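Long-range contacts in 50S ribosomal protein L16 arginine hydroxylase (Escherichia coli, PDB 4CCL), which hydroxylates an arginine of ribosomal protein uL16 at its C3 position, as an Fe(II)- and 2-oxoglutarate-dependent JmjC oxygenase that regulates growth: residues S114-G120 / A191-N197; Q135-R141 / E172-G176; D50-H56 / N78-Q84; V122-L126 / L159-D163. One frame throughout, in Å; residues are numbered along the deposited sequence. Where two conformers were deposited one is given.

Contact 1. Residues S114-G120 / A191-N197. With SO4 (sulfate ion), chain L.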
loop_
_atom_site.group_PDB
_atom_site.type_symbol
_atom_site.label_atom_id
_atom_site.label_comp_id
_atom_site.label_asym_id
_atom_site.label_seq_id
_atom_site.Cartn_x
_atom_site.Cartn_y
_atom_site.Cartn_z
ATOM N N SER B 114 33.234 -2.875 -11.912
ATOM C CA SER B 114 33.980 -3.779 -11.046
ATOM C C SER B 114 35.444 -3.872 -11.464
ATOM O O SER B 114 35.753 -4.009 -12.647
ATOM C CB SER B 114 33.346 -5.174 -11.022
ATOM O OG SER B 114 33.538 -5.852 -12.252
ATOM N N PHE B 115 36.343 -3.783 -10.489
ATOM C CA PHE B 115 37.756 -4.052 -10.726
ATOM C C PHE B 115 38.137 -5.346 -10.031
ATOM O O PHE B 115 37.934 -5.493 -8.830
ATOM C CB PHE B 115 38.641 -2.911 -10.218
ATOM C CG PHE B 115 40.112 -3.246 -10.204
ATOM C CD1 PHE B 115 40.843 -3.275 -11.381
ATOM C CD2 PHE B 115 40.759 -3.530 -9.013
ATOM C CE1 PHE B 115 42.191 -3.583 -11.371
ATOM C CE2 PHE B 115 42.108 -3.837 -8.996
ATOM C CZ PHE B 115 42.825 -3.864 -10.177
ATOM N N SER B 116 38.694 -6.286 -10.786
ATOM C CA SER B 116 39.071 -7.571 -10.214
ATOM C C SER B 116 40.508 -7.984 -10.534
ATOM O O SER B 116 40.949 -7.919 -11.679
ATOM C CB SER B 116 38.091 -8.662 -10.660
ATOM O OG SER B 116 37.907 -8.642 -12.065
ATOM N N VAL B 117 41.232 -8.408 -9.505
ATOM C CA VAL B 117 42.541 -9.025 -9.666
ATOM C C VAL B 117 42.284 -10.488 -10.036
ATOM O O VAL B 117 41.163 -10.961 -9.859
ATOM C CB VAL B 117 43.342 -8.927 -8.358
ATOM C CG1 VAL B 117 43.563 -7.471 -7.988
ATOM C CG2 VAL B 117 42.617 -9.658 -7.249
ATOM N N PRO B 118 43.299 -11.202 -10.567
ATOM C CA PRO B 118 43.076 -12.581 -11.029
ATOM C C PRO B 118 42.401 -13.481 -9.997
ATOM O O PRO B 118 42.797 -13.505 -8.834
ATOM C CB PRO B 118 44.495 -13.081 -11.302
ATOM C CG PRO B 118 45.232 -11.869 -11.711
ATOM C CD PRO B 118 44.653 -10.731 -10.914
ATOM N N GLY B 119 41.383 -14.214 -10.438
ATOM C CA GLY B 119 40.581 -15.031 -9.548
ATOM C C GLY B 119 39.449 -14.246 -8.909
ATOM O O GLY B 119 38.504 -14.826 -8.374
ATOM N N GLY B 120 39.545 -12.922 -8.972
ATOM C CA GLY B 120 38.547 -12.051 -8.380
ATOM C C GLY B 120 37.224 -12.093 -9.118
ATOM O O GLY B 120 37.187 -12.177 -10.346
ATOM N N ALA B 191 38.463 -12.617 -13.229
ATOM C CA ALA B 191 39.602 -12.005 -13.895
ATOM C C ALA B 191 40.710 -13.008 -14.195
ATOM O O ALA B 191 41.028 -13.868 -13.376
ATOM C CB ALA B 191 40.142 -10.852 -13.061
ATOM N N LEU B 192 41.273 -12.898 -15.394
ATOM C CA LEU B 192 42.495 -13.607 -15.741
ATOM C C LEU B 192 43.640 -12.631 -15.489
ATOM O O LEU B 192 44.494 -12.876 -14.634
ATOM C CB LEU B 192 42.453 -14.081 -17.194
ATOM C CG LEU B 192 41.304 -15.048 -17.504
ATOM C CD1 LEU B 192 41.453 -15.660 -18.890
ATOM C CD2 LEU B 192 41.215 -16.133 -16.442
ATOM N N GLU B 193 43.654 -11.538 -16.244
ATOM C CA GLU B 193 44.542 -10.431 -15.925
ATOM C C GLU B 193 43.759 -9.422 -15.091
ATOM O O GLU B 193 42.577 -9.632 -14.819
ATOM C CB GLU B 193 45.111 -9.789 -17.193
ATOM C CG GLU B 193 46.137 -10.651 -17.925
ATOM C CD GLU B 193 45.541 -11.413 -19.093
ATOM O OE1 GLU B 193 45.197 -10.770 -20.108
ATOM O OE2 GLU B 193 45.418 -12.654 -18.998
ATOM N N ASN B 194 44.411 -8.347 -14.656
ATOM C CA ASN B 194 43.734 -7.311 -13.879
ATOM C C ASN B 194 42.649 -6.688 -14.742
ATOM O O ASN B 194 42.923 -6.206 -15.837
ATOM C CB ASN B 194 44.722 -6.228 -13.450
ATOM C CG ASN B 194 45.320 -6.482 -12.080
ATOM O OD1 ASN B 194 45.073 -7.513 -11.457
ATOM N ND2 ASN B 194 46.118 -5.532 -11.605
ATOM N N ALA B 195 41.418 -6.668 -14.244
ATOM C CA ALA B 195 40.286 -6.395 -15.117
ATOM C C ALA B 195 39.308 -5.325 -14.639
ATOM O O ALA B 195 39.057 -5.167 -13.443
ATOM C CB ALA B 195 39.549 -7.677 -15.406
HETATM N N MSE B 196 38.759 -4.599 -15.610
HETATM C CA MSE B 196 37.703 -3.626 -15.376
HETATM C C MSE B 196 36.467 -4.002 -16.189
HETATM O O MSE B 196 36.545 -4.203 -17.403
HETATM C CB MSE B 196 38.177 -2.220 -15.753
HETATM C CG MSE B 196 39.209 -1.647 -14.797
HETATM SE SE MSE B 196 38.390 -0.800 -13.241
HETATM C CE MSE B 196 38.283 1.019 -13.928
ATOM N N ASN B 197 35.329 -4.112 -15.511
ATOM C CA ASN B 197 34.071 -4.432 -16.173
ATOM C C ASN B 197 33.025 -3.355 -15.934
ATOM O O ASN B 197 32.888 -2.840 -14.820
ATOM C CB ASN B 197 33.541 -5.792 -15.711
ATOM C CG ASN B 197 34.036 -6.936 -16.575
ATOM O OD1 ASN B 197 33.425 -8.004 -16.617
ATOM N ND2 ASN B 197 35.144 -6.717 -17.274
HETATM S S SO4 L . 30.946 -8.273 -12.124
HETATM O O1 SO4 L . 31.290 -7.232 -13.089
HETATM O O2 SO4 L . 29.517 -8.562 -12.195
HETATM O O3 SO4 L . 31.685 -9.493 -12.432
HETATM O O4 SO4 L . 31.293 -7.807 -10.786
#
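Two neighbouring antiparallel strands of the JmjC double-stranded beta-helix (cupin) core, 108-116 and 195-202, meet here; the local axes of 114-116 and 195-197 approach to 4.8 Å, their directions 161° apart. Ala191, Ser114 and Phe115 give up the most surface to the pairing. Ser114 forms a hydrogen-bonded pair with Asn197, with N to Asn197 O and O to Asn197 N both at 2.9 Å; Ser116 and Ala195 repeat that pattern. Between them Phe115 and Met196 (modelled as selenomethionine) make a non-hydrogen-bonded pair whose side chains lie on the sheet face covered by helix 37-45. Phe115 CB lies 3.7 Å from Met196 SE, and the selenium is 5.1 Å from the ring centroid at an oblique 71° from its normal, a Met-aromatic contact.

Ala191 lies past the end of this pairing, where segment 114-120 folds into a type II turn from Val117 to Gly120. Its O accepts from Gly119 N at 3.0 Å and its N donates to Gly120 O at 3.2 Å, while CB points toward segment 114-120, 3.3 Å from Ser116 OG. Gly119 has phi 86°, a value suited to the third position of such a turn.

On the other sheet face, Ser114, inferred to bind substrate, has chi1 in the p well, and its OG donates to O1 of a sulfate, probably from the crystallisation liquor, at 2.8 Å.

Contact 2. Residues Q135-R141 / E172-G176. With SO4 (sulfate ion), chain L.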
loop_
_atom_site.group_PDB
_atom_site.type_symbol
_atom_site.label_atom_id
_atom_site.label_comp_id
_atom_site.label_asym_id
_atom_site.label_seq_id
_atom_site.Cartn_x
_atom_site.Cartn_y
_atom_site.Cartn_z
ATOM N N GLN B 135 33.747 -5.326 -21.343
ATOM C CA GLN B 135 35.119 -5.580 -20.931
ATOM C C GLN B 135 35.991 -4.348 -21.147
ATOM O O GLN B 135 36.045 -3.797 -22.246
ATOM C CB GLN B 135 35.704 -6.777 -21.683
ATOM C CG GLN B 135 37.157 -7.081 -21.329
ATOM C CD GLN B 135 37.326 -7.558 -19.899
ATOM O OE1 GLN B 135 36.579 -8.415 -19.427
ATOM N NE2 GLN B 135 38.307 -6.999 -19.199
ATOM N N GLY B 136 36.660 -3.925 -20.080
ATOM C CA GLY B 136 37.620 -2.836 -20.118
ATOM C C GLY B 136 39.028 -3.394 -20.199
ATOM O O GLY B 136 39.253 -4.424 -20.837
ATOM N N THR B 137 39.979 -2.705 -19.574
ATOM C CA THR B 137 41.358 -3.179 -19.513
ATOM C C THR B 137 41.423 -4.575 -18.910
ATOM O O THR B 137 40.633 -4.917 -18.031
ATOM C CB THR B 137 42.239 -2.273 -18.630
ATOM O OG1 THR B 137 41.838 -2.404 -17.260
ATOM C CG2 THR B 137 42.127 -0.822 -19.055
ATOM N N GLY B 138 42.366 -5.377 -19.390
ATOM C CA GLY B 138 42.556 -6.719 -18.878
ATOM C C GLY B 138 41.655 -7.732 -19.548
ATOM O O GLY B 138 41.109 -7.472 -20.620
ATOM N N ARG B 139 41.515 -8.898 -18.923
ATOM C CA ARG B 139 40.679 -9.964 -19.464
ATOM C C ARG B 139 39.959 -10.746 -18.372
ATOM O O ARG B 139 40.478 -10.918 -17.268
ATOM C CB ARG B 139 41.508 -10.931 -20.318
ATOM C CG ARG B 139 42.010 -10.347 -21.629
ATOM C CD ARG B 139 42.642 -11.399 -22.521
ATOM N NE ARG B 139 43.615 -12.217 -21.810
ATOM C CZ ARG B 139 43.472 -13.519 -21.587
ATOM N NH1 ARG B 139 42.393 -14.154 -22.029
ATOM N NH2 ARG B 139 44.410 -14.186 -20.928
ATOM N N ARG B 140 38.759 -11.216 -18.691
ATOM C CA ARG B 140 38.005 -12.070 -17.784
ATOM C C ARG B 140 37.422 -13.251 -18.531
ATOM O O ARG B 140 37.126 -13.168 -19.724
ATOM C CB ARG B 140 36.868 -11.301 -17.113
ATOM C CG ARG B 140 37.300 -10.031 -16.427
ATOM C CD ARG B 140 36.179 -9.435 -15.607
ATOM N NE ARG B 140 36.082 -10.043 -14.284
ATOM C CZ ARG B 140 35.027 -9.918 -13.487
ATOM N NH1 ARG B 140 33.971 -9.222 -13.887
ATOM N NH2 ARG B 140 35.020 -10.498 -12.295
ATOM N N ARG B 141 37.270 -14.357 -17.817
ATOM C CA ARG B 141 36.524 -15.489 -18.322
ATOM C C ARG B 141 35.084 -15.326 -17.869
ATOM O O ARG B 141 34.814 -15.217 -16.670
ATOM C CB ARG B 141 37.100 -16.797 -17.789
ATOM C CG ARG B 141 36.365 -18.039 -18.263
ATOM C CD ARG B 141 36.953 -19.277 -17.615
ATOM N NE ARG B 141 36.287 -20.504 -18.040
ATOM C CZ ARG B 141 36.568 -21.705 -17.549
ATOM N NH1 ARG B 141 37.500 -21.835 -16.616
ATOM N NH2 ARG B 141 35.918 -22.774 -17.987
ATOM N N GLU B 172 36.629 -15.856 -23.161
ATOM C CA GLU B 172 37.491 -14.832 -22.587
ATOM C C GLU B 172 37.241 -13.515 -23.304
ATOM O O GLU B 172 37.352 -13.439 -24.528
ATOM C CB GLU B 172 38.958 -15.220 -22.737
ATOM C CG GLU B 172 39.323 -16.543 -22.100
ATOM C CD GLU B 172 40.709 -17.008 -22.498
ATOM O OE1 GLU B 172 41.216 -16.541 -23.540
ATOM O OE2 GLU B 172 41.294 -17.835 -21.768
ATOM N N LEU B 173 36.908 -12.478 -22.546
ATOM C CA LEU B 173 36.522 -11.202 -23.142
ATOM C C LEU B 173 37.692 -10.234 -23.288
ATOM O O LEU B 173 38.400 -9.937 -22.324
ATOM C CB LEU B 173 35.380 -10.558 -22.350
ATOM C CG LEU B 173 33.951 -10.842 -22.830
ATOM C CD1 LEU B 173 33.749 -12.309 -23.166
ATOM C CD2 LEU B 173 32.933 -10.395 -21.790
ATOM N N GLU B 174 37.895 -9.759 -24.510
ATOM C CA GLU B 174 38.917 -8.765 -24.792
ATOM C C GLU B 174 38.296 -7.387 -24.580
ATOM O O GLU B 174 37.074 -7.254 -24.624
ATOM C CB GLU B 174 39.410 -8.925 -26.233
ATOM C CG GLU B 174 39.636 -10.374 -26.671
ATOM C CD GLU B 174 40.912 -10.985 -26.111
ATOM O OE1 GLU B 174 41.565 -10.343 -25.262
ATOM O OE2 GLU B 174 41.267 -12.110 -26.526
ATOM N N PRO B 175 39.127 -6.360 -24.326
ATOM C CA PRO B 175 38.590 -5.002 -24.169
ATOM C C PRO B 175 37.751 -4.565 -25.368
ATOM O O PRO B 175 38.187 -4.704 -26.510
ATOM C CB PRO B 175 39.851 -4.131 -24.053
ATOM C CG PRO B 175 40.994 -5.009 -24.493
ATOM C CD PRO B 175 40.584 -6.396 -24.122
ATOM N N GLY B 176 36.558 -4.044 -25.097
ATOM C CA GLY B 176 35.633 -3.652 -26.144
ATOM C C GLY B 176 34.503 -4.647 -26.339
ATOM O O GLY B 176 33.469 -4.314 -26.920
HETATM S S SO4 L . 30.946 -8.273 -12.124
HETATM O O1 SO4 L . 31.290 -7.232 -13.089
HETATM O O2 SO4 L . 29.517 -8.562 -12.195
HETATM O O3 SO4 L . 31.685 -9.493 -12.432
HETATM O O4 SO4 L . 31.293 -7.807 -10.786
#
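Gln135 lays its side chain across the backbone of Leu173 and Glu174, with CG 3.3 Å from Leu173 O and CB 3.3 Å from Glu174 O; its OE1 accepts a hydrogen bond from Asn197 ND2. Beside it, Gly176 N donates to Gln135 O at 2.9 Å, and Pro175 CA approaches the same oxygen at 3.4 Å in a CA-H...O contact. At the other end, Leu173 N donates to Arg140 O at 2.9 Å, and Arg141 and Glu172 form a non-hydrogen-bonded antiparallel pair with a CA-CA distance of 4.4 Å.

Charge reinforces the pairing. The end of Arg139 comes near segment 172-176, where NH1 makes a salt bridge to Glu172 OE1 at 3.1 Å, while NH2 is held by Glu193. The end of Arg140 leads off instead, and NH1 donates at 2.7 Å to O3 of a sulfate, probably from the crystallisation liquor. Ser114 OG binds the same ion, placing Arg140 by another inferred substrate residue.

Both segments belong to the JmjC (cupin) domain with its double-stranded beta-helix core. The contact spans the connection between strands 131-135 and 140-145; the latter is central in a three-stranded antiparallel sheet, flanked by 167-173 and 187-191.

Contact 3. Residues D50-H56 / N78-Q84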
loop_
_atom_site.group_PDB
_atom_site.type_symbol
_atom_site.label_atom_id
_atom_site.label_comp_id
_atom_site.label_asym_id
_atom_site.label_seq_id
_atom_site.Cartn_x
_atom_site.Cartn_y
_atom_site.Cartn_z
ATOM N N ASP B 50 27.810 3.761 -3.053
ATOM C CA ASP B 50 27.561 2.372 -2.690
ATOM C C ASP B 50 28.656 1.532 -3.331
ATOM O O ASP B 50 28.727 1.416 -4.555
ATOM C CB ASP B 50 26.181 1.925 -3.194
ATOM C CG ASP B 50 25.814 0.504 -2.758
ATOM O OD1 ASP B 50 26.714 -0.290 -2.415
ATOM O OD2 ASP B 50 24.608 0.176 -2.767
ATOM N N SER B 51 29.489 0.924 -2.495
ATOM C CA SER B 51 30.572 0.076 -2.973
ATOM C C SER B 51 30.757 -1.113 -2.042
ATOM O O SER B 51 30.355 -1.068 -0.880
ATOM C CB SER B 51 31.879 0.865 -3.078
ATOM O OG SER B 51 32.282 1.364 -1.815
ATOM N N ARG B 52 31.355 -2.180 -2.560
ATOM C CA ARG B 52 31.631 -3.362 -1.750
ATOM C C ARG B 52 32.835 -4.158 -2.250
ATOM O O ARG B 52 33.164 -4.133 -3.432
ATOM C CB ARG B 52 30.390 -4.259 -1.669
ATOM C CG ARG B 52 29.761 -4.591 -3.013
ATOM C CD ARG B 52 28.364 -5.174 -2.830
ATOM N NE ARG B 52 28.316 -6.608 -3.100
ATOM C CZ ARG B 52 27.246 -7.370 -2.893
ATOM N NH1 ARG B 52 26.135 -6.833 -2.407
ATOM N NH2 ARG B 52 27.289 -8.667 -3.169
ATOM N N LEU B 53 33.485 -4.862 -1.330
ATOM C CA LEU B 53 34.572 -5.768 -1.655
ATOM C C LEU B 53 34.090 -7.198 -1.501
ATOM O O LEU B 53 33.553 -7.576 -0.457
ATOM C CB LEU B 53 35.767 -5.539 -0.728
ATOM C CG LEU B 53 36.932 -4.714 -1.270
ATOM C CD1 LEU B 53 38.074 -4.708 -0.269
ATOM C CD2 LEU B 53 37.393 -5.262 -2.607
ATOM N N VAL B 54 34.280 -7.993 -2.548
ATOM C CA VAL B 54 33.958 -9.408 -2.489
ATOM C C VAL B 54 35.226 -10.225 -2.678
ATOM O O VAL B 54 35.864 -10.166 -3.732
ATOM C CB VAL B 54 32.929 -9.808 -3.560
ATOM C CG1 VAL B 54 32.555 -11.275 -3.410
ATOM C CG2 VAL B 54 31.692 -8.929 -3.461
ATOM N N SER B 55 35.593 -10.980 -1.651
ATOM C CA SER B 55 36.782 -11.818 -1.725
ATOM C C SER B 55 36.416 -13.266 -1.448
ATOM O O SER B 55 35.445 -13.541 -0.748
ATOM C CB SER B 55 37.836 -11.337 -0.728
ATOM O OG SER B 55 37.304 -11.299 0.583
ATOM N N HIS B 56 37.179 -14.193 -2.012
ATOM C CA HIS B 56 36.965 -15.607 -1.731
ATOM C C HIS B 56 38.281 -16.336 -1.488
ATOM O O HIS B 56 39.233 -16.214 -2.258
ATOM C CB HIS B 56 36.152 -16.283 -2.842
ATOM C CG HIS B 56 36.919 -16.507 -4.105
ATOM N ND1 HIS B 56 37.668 -17.641 -4.332
ATOM C CD2 HIS B 56 37.059 -15.738 -5.214
ATOM C CE1 HIS B 56 38.232 -17.566 -5.523
ATOM N NE2 HIS B 56 37.877 -16.419 -6.077
ATOM N N ASN B 78 42.162 -13.213 -6.038
ATOM C CA ASN B 78 40.876 -13.629 -5.475
ATOM C C ASN B 78 39.984 -12.564 -4.824
ATOM O O ASN B 78 39.276 -12.862 -3.861
ATOM C CB ASN B 78 41.083 -14.795 -4.499
ATOM C CG ASN B 78 41.406 -16.096 -5.204
ATOM O OD1 ASN B 78 41.172 -16.242 -6.405
ATOM N ND2 ASN B 78 41.937 -17.056 -4.457
ATOM N N TRP B 79 40.000 -11.339 -5.340
ATOM C CA TRP B 79 39.087 -10.316 -4.829
ATOM C C TRP B 79 38.609 -9.338 -5.896
ATOM O O TRP B 79 39.234 -9.197 -6.949
ATOM C CB TRP B 79 39.702 -9.563 -3.643
ATOM C CG TRP B 79 40.911 -8.743 -3.977
ATOM C CD1 TRP B 79 42.215 -9.134 -3.893
ATOM C CD2 TRP B 79 40.928 -7.381 -4.428
ATOM N NE1 TRP B 79 43.042 -8.105 -4.274
ATOM C CE2 TRP B 79 42.278 -7.020 -4.605
ATOM C CE3 TRP B 79 39.934 -6.438 -4.704
ATOM C CZ2 TRP B 79 42.659 -5.752 -5.044
ATOM C CZ3 TRP B 79 40.315 -5.179 -5.139
ATOM C CH2 TRP B 79 41.665 -4.849 -5.305
ATOM N N SER B 80 37.497 -8.665 -5.616
ATOM C CA SER B 80 36.963 -7.673 -6.540
ATOM C C SER B 80 36.249 -6.520 -5.836
ATOM O O SER B 80 35.546 -6.714 -4.841
ATOM C CB SER B 80 36.022 -8.337 -7.548
ATOM O OG SER B 80 35.473 -7.383 -8.441
ATOM N N LEU B 81 36.430 -5.324 -6.383
ATOM C CA LEU B 81 35.770 -4.122 -5.893
ATOM C C LEU B 81 34.621 -3.746 -6.821
ATOM O O LEU B 81 34.822 -3.546 -8.019
ATOM C CB LEU B 81 36.768 -2.964 -5.802
ATOM C CG LEU B 81 36.180 -1.577 -5.529
ATOM C CD1 LEU B 81 35.428 -1.554 -4.204
ATOM C CD2 LEU B 81 37.271 -0.515 -5.557
ATOM N N LEU B 82 33.418 -3.658 -6.262
ATOM C CA LEU B 82 32.231 -3.287 -7.023
ATOM C C LEU B 82 31.683 -1.932 -6.592
ATOM O O LEU B 82 31.398 -1.715 -5.417
ATOM C CB LEU B 82 31.140 -4.349 -6.876
ATOM C CG LEU B 82 31.358 -5.702 -7.560
ATOM C CD1 LEU B 82 32.103 -6.674 -6.657
ATOM C CD2 LEU B 82 30.029 -6.289 -8.009
ATOM N N VAL B 83 31.529 -1.027 -7.552
ATOM C CA VAL B 83 30.993 0.300 -7.277
ATOM C C VAL B 83 29.734 0.578 -8.096
ATOM O O VAL B 83 29.754 0.515 -9.326
ATOM C CB VAL B 83 32.034 1.398 -7.557
ATOM C CG1 VAL B 83 31.407 2.773 -7.381
ATOM C CG2 VAL B 83 33.238 1.232 -6.643
ATOM N N GLN B 84 28.644 0.889 -7.397
ATOM C CA GLN B 84 27.350 1.147 -8.022
ATOM C C GLN B 84 27.238 2.568 -8.565
ATOM O O GLN B 84 27.788 3.504 -7.987
ATOM C CB GLN B 84 26.227 0.923 -7.006
ATOM C CG GLN B 84 26.161 -0.480 -6.438
ATOM C CD GLN B 84 25.510 -1.463 -7.389
ATOM O OE1 GLN B 84 24.682 -1.085 -8.218
ATOM N NE2 GLN B 84 25.885 -2.731 -7.277
#
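Backbone hydrogen bonds set the register of this antiparallel pair, strands 51-57 and 79-83, whose local axes are 4.7 Å apart. In the eight-stranded antiparallel sheet, 79-83 lies between 51-57 and 108-116. Arg52 with Leu82 and Val54 with Ser80 are hydrogen-bonded pairs, all four N-O distances being 2.9 Å. Single bonds continue the ladder at both ends: Gln84 N to Asp50 O at 2.9 Å and His56 N to Asn78 O at 3.1 Å. CA-H...O contacts fill the intervals, the shortest from Ser51 CA to Leu82 O at 3.1 Å.

Apolar contacts occur on both faces. Leu53 CD2 lies 3.5 Å from Trp79 CE3 and 4.0 Å from Leu81 CB; on the other face, Val54 CG2 is 3.9 Å from Leu82 CD1. A CH-pi contact adds to these: Asn78 CB sits 4.1 Å from the His56 ring centroid.

Several polar side-chain ends bond outside the pair: His56 NE2 to Gly119 O, Ser80 OG to Phe115 O and Trp79 NE1 to Gly75 O. Cohesion therefore comes from main-chain bonding and apolar packing, without a salt bridge; Ser80 ties strand 79-83 to strand 108-116, and His56 ties strand 51-57 to the turn that follows 108-116.

Contact 4. Residues V122-L126 / L159-D163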
loop_
_atom_site.group_PDB
_atom_site.type_symbol
_atom_site.label_atom_id
_atom_site.label_comp_id
_atom_site.label_asym_id
_atom_site.label_seq_id
_atom_site.Cartn_x
_atom_site.Cartn_y
_atom_site.Cartn_z
ATOM N N VAL B 122 32.463 -12.196 -8.396
ATOM C CA VAL B 122 31.313 -12.219 -7.503
ATOM C C VAL B 122 30.695 -13.625 -7.340
ATOM O O VAL B 122 29.799 -13.837 -6.515
ATOM C CB VAL B 122 30.280 -11.148 -7.956
ATOM C CG1 VAL B 122 28.997 -11.775 -8.488
ATOM C CG2 VAL B 122 30.009 -10.151 -6.834
ATOM N N GLY B 123 31.226 -14.596 -8.082
ATOM C CA GLY B 123 30.697 -15.954 -8.066
ATOM C C GLY B 123 29.561 -16.142 -9.060
ATOM O O GLY B 123 29.177 -15.189 -9.739
ATOM N N PRO B 124 29.013 -17.369 -9.159
ATOM C CA PRO B 124 27.866 -17.564 -10.054
ATOM C C PRO B 124 26.604 -16.946 -9.468
ATOM O O PRO B 124 26.386 -17.069 -8.266
ATOM C CB PRO B 124 27.713 -19.093 -10.121
ATOM C CG PRO B 124 28.773 -19.674 -9.214
ATOM C CD PRO B 124 29.282 -18.565 -8.346
ATOM N N HIS B 125 25.782 -16.304 -10.295
ATOM C CA HIS B 125 24.564 -15.672 -9.789
ATOM C C HIS B 125 23.482 -15.426 -10.840
ATOM O O HIS B 125 23.747 -15.433 -12.043
ATOM C CB HIS B 125 24.894 -14.370 -9.051
ATOM C CG HIS B 125 25.519 -13.323 -9.918
ATOM N ND1 HIS B 125 24.907 -12.118 -10.184
ATOM C CD2 HIS B 125 26.700 -13.302 -10.581
ATOM C CE1 HIS B 125 25.685 -11.397 -10.974
ATOM N NE2 HIS B 125 26.777 -12.092 -11.228
ATOM N N LEU B 126 22.263 -15.198 -10.359
ATOM C CA LEU B 126 21.128 -14.848 -11.203
ATOM C C LEU B 126 20.755 -13.384 -10.999
ATOM O O LEU B 126 20.922 -12.841 -9.906
ATOM C CB LEU B 126 19.923 -15.732 -10.864
ATOM C CG LEU B 126 19.830 -17.075 -11.588
ATOM C CD1 LEU B 126 18.601 -17.843 -11.149
ATOM C CD2 LEU B 126 19.797 -16.840 -13.077
ATOM N N LEU B 159 25.546 -12.005 0.158
ATOM C CA LEU B 159 26.004 -12.408 -1.164
ATOM C C LEU B 159 25.181 -13.570 -1.729
ATOM O O LEU B 159 25.142 -14.653 -1.144
ATOM C CB LEU B 159 27.490 -12.773 -1.074
ATOM C CG LEU B 159 28.350 -13.147 -2.283
ATOM C CD1 LEU B 159 28.342 -14.649 -2.514
ATOM C CD2 LEU B 159 27.939 -12.380 -3.530
ATOM N N LEU B 160 24.536 -13.342 -2.873
ATOM C CA LEU B 160 23.684 -14.353 -3.502
ATOM C C LEU B 160 24.407 -15.144 -4.585
ATOM O O LEU B 160 25.081 -14.571 -5.443
ATOM C CB LEU B 160 22.430 -13.716 -4.105
ATOM C CG LEU B 160 21.132 -13.782 -3.297
ATOM C CD1 LEU B 160 20.809 -15.217 -2.887
ATOM C CD2 LEU B 160 21.219 -12.872 -2.085
ATOM N N GLN B 161 24.243 -16.462 -4.548
ATOM C CA GLN B 161 24.855 -17.342 -5.535
ATOM C C GLN B 161 23.956 -18.520 -5.894
ATOM O O GLN B 161 22.986 -18.812 -5.196
ATOM C CB GLN B 161 26.206 -17.863 -5.040
ATOM C CG GLN B 161 27.336 -16.856 -5.124
ATOM C CD GLN B 161 28.679 -17.452 -4.743
ATOM O OE1 GLN B 161 28.778 -18.637 -4.434
ATOM N NE2 GLN B 161 29.723 -16.630 -4.770
ATOM N N VAL B 162 24.287 -19.187 -6.993
ATOM C CA VAL B 162 23.624 -20.429 -7.355
ATOM C C VAL B 162 24.652 -21.553 -7.378
ATOM O O VAL B 162 25.842 -21.319 -7.164
ATOM C CB VAL B 162 22.962 -20.335 -8.742
ATOM C CG1 VAL B 162 21.875 -19.275 -8.745
ATOM C CG2 VAL B 162 24.005 -20.037 -9.812
ATOM N N ASP B 163 24.193 -22.769 -7.650
ATOM C CA ASP B 163 25.097 -23.902 -7.786
ATOM C C ASP B 163 25.809 -23.790 -9.130
ATOM O O ASP B 163 25.285 -23.162 -10.053
ATOM C CB ASP B 163 24.321 -25.220 -7.682
ATOM C CG ASP B 163 23.571 -25.352 -6.370
ATOM O OD1 ASP B 163 23.909 -24.625 -5.411
ATOM O OD2 ASP B 163 22.637 -26.178 -6.299
HETATM O O HOH W 1 26.638 -12.712 -6.494
#
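The extended side chain of Gln161, with chi1 in m and chi2 in t, reaches across to the loop carrying His125, where NE2 donates to Val122 O at 3.3 Å (153°). Its amide lies beside Gly123, with NE2 3.5 Å from Gly123 CA; a beta carbon there would collide with it. Val162, chi1 in m, places CG2 3.8 Å from Pro124 CB and CG1 4.1 Å from Leu126 CG, while its N donates to Pro124 O at 3.2 Å. A water gives a 2.6 Å bond to Leu160 O and a weak one, 3.4 Å, to Val122 O.

His125, an iron ligand with Asp127 and His187 (this family's facial triad), has chi1 in p: CB stays 3.6 Å from Leu160 O, but the imidazole leads off to meet His187 edge-to-face, ND1 weakly hydrogen-bonded to Asp127 OD1.

Segment 122-126 belongs to the loop between strands 108-116 and 131-135. The weakly bonded strand 159-161 packs against it, and Val122 and Leu159 rest on Val54 and Arg52 of strand 51-57.

How the contacts relate
Along the chain contact 3 closes first; contact 1 encloses contacts 2 and 4, whose segments alternate. Contacts 1 and 3, centres 11 Å apart, share the eight-stranded sheet through adjacent strands 108-116 and 79-83, joined by the Leu81 N to Phe115 O hydrogen bond of 2.9 Å. Contact 2, its centre 9 Å from that of contact 1, ties in the three-stranded sheet; a 2.7 Å Glu193 OE2 to Arg139 NH2 salt bridge links the two. Contact 4 packs on contact 3, Val54 CG2 lying 4.0 Å from Val122 CG2. The Arg140 side chain lies about 4 Å from that of Ser114 and about 8 Å from that of His125, consistent with one substrate pocket beside this iron ligand.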